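Local coordinates for putative endo-1,4-beta-xylanase (Bacteroides thetaiotaomicron VPI-5482, PDB 5MSX), which probably hydrolyses O-glycosidic bonds as a family 43 glycoside hydrolase, with likely arabinofuranosidase activity in the breakdown of plant pectin, at residues S247-N250 with I255-P258; G219-Q224 with L277-R282. One frame throughout, in Å; residues are numbered along the deposited sequence.

Interaction 1: S247-N250 with I255-P258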
# COMPACT_ATOMS: atom_id res chain seq x y z
N SER C 247 15.54 32.21 -6.94
CA SER C 247 15.28 32.57 -8.33
C SER C 247 14.54 33.87 -8.36
O SER C 247 13.67 34.10 -7.52
CB SER C 247 14.51 31.50 -9.10
OG SER C 247 13.16 31.42 -8.72
N THR C 248 14.93 34.74 -9.29
CA THR C 248 14.34 36.07 -9.42
C THR C 248 14.65 36.61 -10.82
O THR C 248 15.57 36.13 -11.47
CB THR C 248 14.86 37.03 -8.32
OG1 THR C 248 14.08 38.23 -8.35
CG2 THR C 248 16.36 37.41 -8.52
N THR C 249 13.88 37.59 -11.28
CA THR C 249 14.13 38.24 -12.58
C THR C 249 15.61 38.65 -12.73
O THR C 249 16.22 39.18 -11.79
CB THR C 249 13.20 39.45 -12.78
OG1 THR C 249 11.86 38.96 -12.99
CG2 THR C 249 13.64 40.34 -14.01
N ASN C 250 16.19 38.29 -13.88
CA ASN C 250 17.53 38.73 -14.28
C ASN C 250 17.36 39.64 -15.51
O ASN C 250 17.18 39.16 -16.67
CB ASN C 250 18.41 37.54 -14.59
CG ASN C 250 19.85 37.93 -14.92
OD1 ASN C 250 20.10 38.95 -15.57
ND2 ASN C 250 20.79 37.09 -14.52
N ILE C 255 15.40 37.48 -18.42
CA ILE C 255 14.68 36.33 -17.83
C ILE C 255 13.77 36.81 -16.72
O ILE C 255 14.25 37.21 -15.66
CB ILE C 255 15.65 35.23 -17.35
CG1 ILE C 255 16.42 34.67 -18.57
CG2 ILE C 255 14.90 34.09 -16.62
CD1 ILE C 255 17.68 33.92 -18.21
N PHE C 256 12.46 36.81 -16.98
CA PHE C 256 11.46 37.44 -16.13
C PHE C 256 10.57 36.41 -15.42
O PHE C 256 10.01 35.51 -16.05
CB PHE C 256 10.57 38.36 -16.98
CG PHE C 256 11.31 39.54 -17.55
CD1 PHE C 256 11.96 39.45 -18.78
CD2 PHE C 256 11.36 40.74 -16.85
CE1 PHE C 256 12.64 40.55 -19.31
CE2 PHE C 256 12.06 41.84 -17.37
CZ PHE C 256 12.68 41.74 -18.60
N GLY C 257 10.44 36.57 -14.10
CA GLY C 257 9.43 35.85 -13.33
C GLY C 257 9.68 34.35 -13.34
O GLY C 257 8.83 33.61 -13.82
N PRO C 258 10.86 33.91 -12.85
CA PRO C 258 11.21 32.49 -12.75
C PRO C 258 10.46 31.77 -11.64
O PRO C 258 10.97 31.61 -10.52
CB PRO C 258 12.72 32.50 -12.49
CG PRO C 258 12.94 33.75 -11.78
CD PRO C 258 12.00 34.75 -12.43
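Ser247 OG donates a 2.8 Å hydrogen bond to Pro258 O, lying in the carbonyl plane with a C=O...donor angle of 154°. With chi1 at 73° the hydroxyl falls between the serine's own backbone N and carbonyl carbon, and there it also makes a weak hydrogen bond with Tyr225 N. Thr248 presents its backbone: the Pro258 ring lies against it, CG 3.3 Å from Thr248 N. Both segments belong to the connection between strands 245-247 and 261-264, which leads from one blade to the next of the five-bladed beta-propeller expected of family 43, and the chain doubles back here. Thr249 uses both branches. Its OG1 accepts from Gly257 N at 3.0 Å along a fairly straight N-H line (160°), while CG2, anti to the backbone N, approaches the Phe256 ring obliquely, 3.7 Å from CD2. A valine here would probably leave Gly257 N without this acceptor and weaken the hold on the returning segment 255-258. At Asn250 the backbones form a single antiparallel hydrogen-bonded pair: Asn250 N reaches Ile255 O at 2.8 Å, and Ile255 N returns a nearly linear bond of 3.0 Å to Asn250 O.

Interaction 2: G219-Q224 with L277-R282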
# COMPACT_ATOMS: atom_id res chain seq x y z
N GLY C 219 4.04 36.97 -8.55
CA GLY C 219 3.39 36.38 -9.72
C GLY C 219 3.81 37.18 -10.96
O GLY C 219 4.40 38.26 -10.83
N ASP C 220 3.53 36.64 -12.14
CA ASP C 220 3.90 37.29 -13.43
C ASP C 220 5.40 37.55 -13.43
O ASP C 220 6.15 36.68 -12.99
CB ASP C 220 3.03 38.55 -13.68
CG ASP C 220 1.53 38.26 -13.61
OD1 ASP C 220 1.08 37.30 -14.26
OD2 ASP C 220 0.81 38.94 -12.86
N GLU C 221 5.84 38.75 -13.86
CA GLU C 221 7.27 39.06 -13.92
C GLU C 221 7.87 39.11 -12.53
O GLU C 221 9.08 38.95 -12.42
CB GLU C 221 7.57 40.43 -14.58
CG GLU C 221 7.02 40.60 -15.98
CD GLU C 221 5.69 41.34 -16.01
OE1 GLU C 221 4.78 40.98 -15.21
OE2 GLU C 221 5.52 42.27 -16.85
N LYS C 222 7.05 39.35 -11.49
CA LYS C 222 7.60 39.37 -10.11
C LYS C 222 7.72 38.02 -9.41
O LYS C 222 8.12 37.97 -8.27
CB LYS C 222 6.83 40.35 -9.21
CG LYS C 222 6.77 41.78 -9.73
CD LYS C 222 8.11 42.50 -9.61
CE LYS C 222 8.09 43.81 -10.40
NZ LYS C 222 9.34 44.61 -10.18
N TYR C 223 7.40 36.92 -10.08
CA TYR C 223 7.58 35.56 -9.53
C TYR C 223 9.02 35.37 -9.03
O TYR C 223 9.98 35.75 -9.73
CB TYR C 223 7.29 34.53 -10.61
CG TYR C 223 6.13 33.59 -10.43
CD1 TYR C 223 5.81 33.06 -9.17
CD2 TYR C 223 5.43 33.12 -11.54
CE1 TYR C 223 4.78 32.13 -9.02
CE2 TYR C 223 4.40 32.17 -11.39
CZ TYR C 223 4.10 31.68 -10.13
OH TYR C 223 3.13 30.74 -9.94
N GLN C 224 9.16 34.88 -7.80
CA GLN C 224 10.44 34.46 -7.23
C GLN C 224 10.24 33.14 -6.46
O GLN C 224 9.11 32.81 -6.02
CB GLN C 224 10.98 35.49 -6.27
CG GLN C 224 11.16 36.88 -6.85
CD GLN C 224 11.54 37.91 -5.79
OE1 GLN C 224 10.80 38.15 -4.88
NE2 GLN C 224 12.71 38.48 -5.90
N LEU C 277 9.10 28.01 -14.83
CA LEU C 277 8.39 28.73 -15.88
C LEU C 277 8.99 30.12 -16.00
O LEU C 277 9.63 30.61 -15.05
CB LEU C 277 6.88 28.77 -15.59
CG LEU C 277 6.41 29.68 -14.46
CD1 LEU C 277 6.34 31.16 -14.86
CD2 LEU C 277 5.03 29.21 -13.96
N GLU C 278 8.74 30.77 -17.15
CA GLU C 278 9.22 32.10 -17.44
C GLU C 278 8.04 32.89 -18.02
O GLU C 278 7.15 32.30 -18.64
CB GLU C 278 10.43 32.06 -18.38
CG GLU C 278 11.31 33.34 -18.39
CD GLU C 278 10.91 34.38 -19.46
OE1 GLU C 278 11.50 35.51 -19.44
OE2 GLU C 278 10.02 34.07 -20.34
N PHE C 279 7.98 34.18 -17.70
CA PHE C 279 6.86 35.09 -18.09
C PHE C 279 6.36 34.92 -19.55
O PHE C 279 5.16 34.95 -19.82
CB PHE C 279 7.24 36.56 -17.82
CG PHE C 279 6.16 37.55 -18.20
CD1 PHE C 279 5.03 37.71 -17.39
CD2 PHE C 279 6.26 38.30 -19.36
CE1 PHE C 279 4.04 38.61 -17.74
CE2 PHE C 279 5.27 39.20 -19.72
CZ PHE C 279 4.16 39.36 -18.90
N GLY C 280 7.30 34.71 -20.47
CA GLY C 280 6.99 34.39 -21.83
C GLY C 280 6.25 35.50 -22.55
O GLY C 280 6.68 36.67 -22.51
N ARG C 281 5.15 35.14 -23.20
CA ARG C 281 4.36 36.08 -23.97
C ARG C 281 3.17 36.60 -23.18
O ARG C 281 2.17 37.01 -23.80
CB ARG C 281 3.90 35.45 -25.29
CG ARG C 281 5.01 35.12 -26.27
CD ARG C 281 5.72 33.80 -25.93
NE ARG C 281 6.43 33.25 -27.06
CZ ARG C 281 7.38 32.32 -26.98
NH1 ARG C 281 7.72 31.78 -25.82
NH2 ARG C 281 7.99 31.91 -28.08
N ARG C 282 3.29 36.59 -21.83
CA ARG C 282 2.27 37.05 -20.87
C ARG C 282 1.14 36.03 -20.67
O ARG C 282 0.93 35.18 -21.52
CB ARG C 282 1.69 38.47 -21.24
CG ARG C 282 0.27 38.49 -21.83
CD ARG C 282 -0.05 39.83 -22.47
NE ARG C 282 0.11 40.95 -21.53
CZ ARG C 282 -0.85 41.42 -20.72
NH1 ARG C 282 -0.60 42.45 -19.92
NH2 ARG C 282 -2.07 40.88 -20.71
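Glu221 and Phe279 lie one over the other, joining neighbouring blades of the five-bladed beta-propeller expected of this family: residues 219-224 turn between strands 210-217 and 224-230, and residues 277-282 run from strand 272-278 into a turn. Glu221 CG stands 3.8 Å from the centroid of the Phe279 ring and 13° off its normal, the geometry of a CH-pi contact over the face. Because the glutamate chain bends at chi2 (97°), the carboxylate follows the ring instead of pointing away; the two planes are 12° apart, and Glu221 CD comes within 3.6 Å of Phe279 CE1. Hydrogen bonds from Met342 N to Glu221 OE2 and from Lys343 N to Glu221 OE1 probably fix this flat setting. Arg282 CA covers the opposite face of the ring, 3.6 Å above its plane and toward the rim, and Asp220 CB adds a looser touch at 4.2 Å from Phe279 CE1. Tyr223 and Leu277 cross at about a right angle, tyrosine CE2 meeting leucine CD2 at 4.0 Å. This second pair borders the catalytic centre, Tyr223 next to the predicted proton donor Glu200 and Leu277 next to the predicted proton acceptor Asp36. Phe279 to Arg282 form a type II' beta turn, with Gly280 at its positive-phi position; Gly280 N bonds Glu278 OE2 at 2.8 Å from above the carboxylate plane.

How the interactions relate
Both contacts are buried, with centres 7 Å apart, but their chemistry differs. Interaction 1 folds one inter-blade connection onto itself, its segments only five residues apart, and relies on four hydrogen bonds with 325 Å² buried. Interaction 2 brings together parts 53 residues apart on adjoining blades; it buries 222 Å² without any hydrogen bond across, using ring, aliphatic and stacked carboxylate surfaces, and borders the predicted catalytic residues. The two are tied directly: Phe256 O lies 2.9 Å from Phe279 N, a probable backbone hydrogen bond, and Thr248 OG1 lies 2.8 Å from Gln224 NE2, probably bonded too. The connection of interaction 1 thus touches both blades of interaction 2.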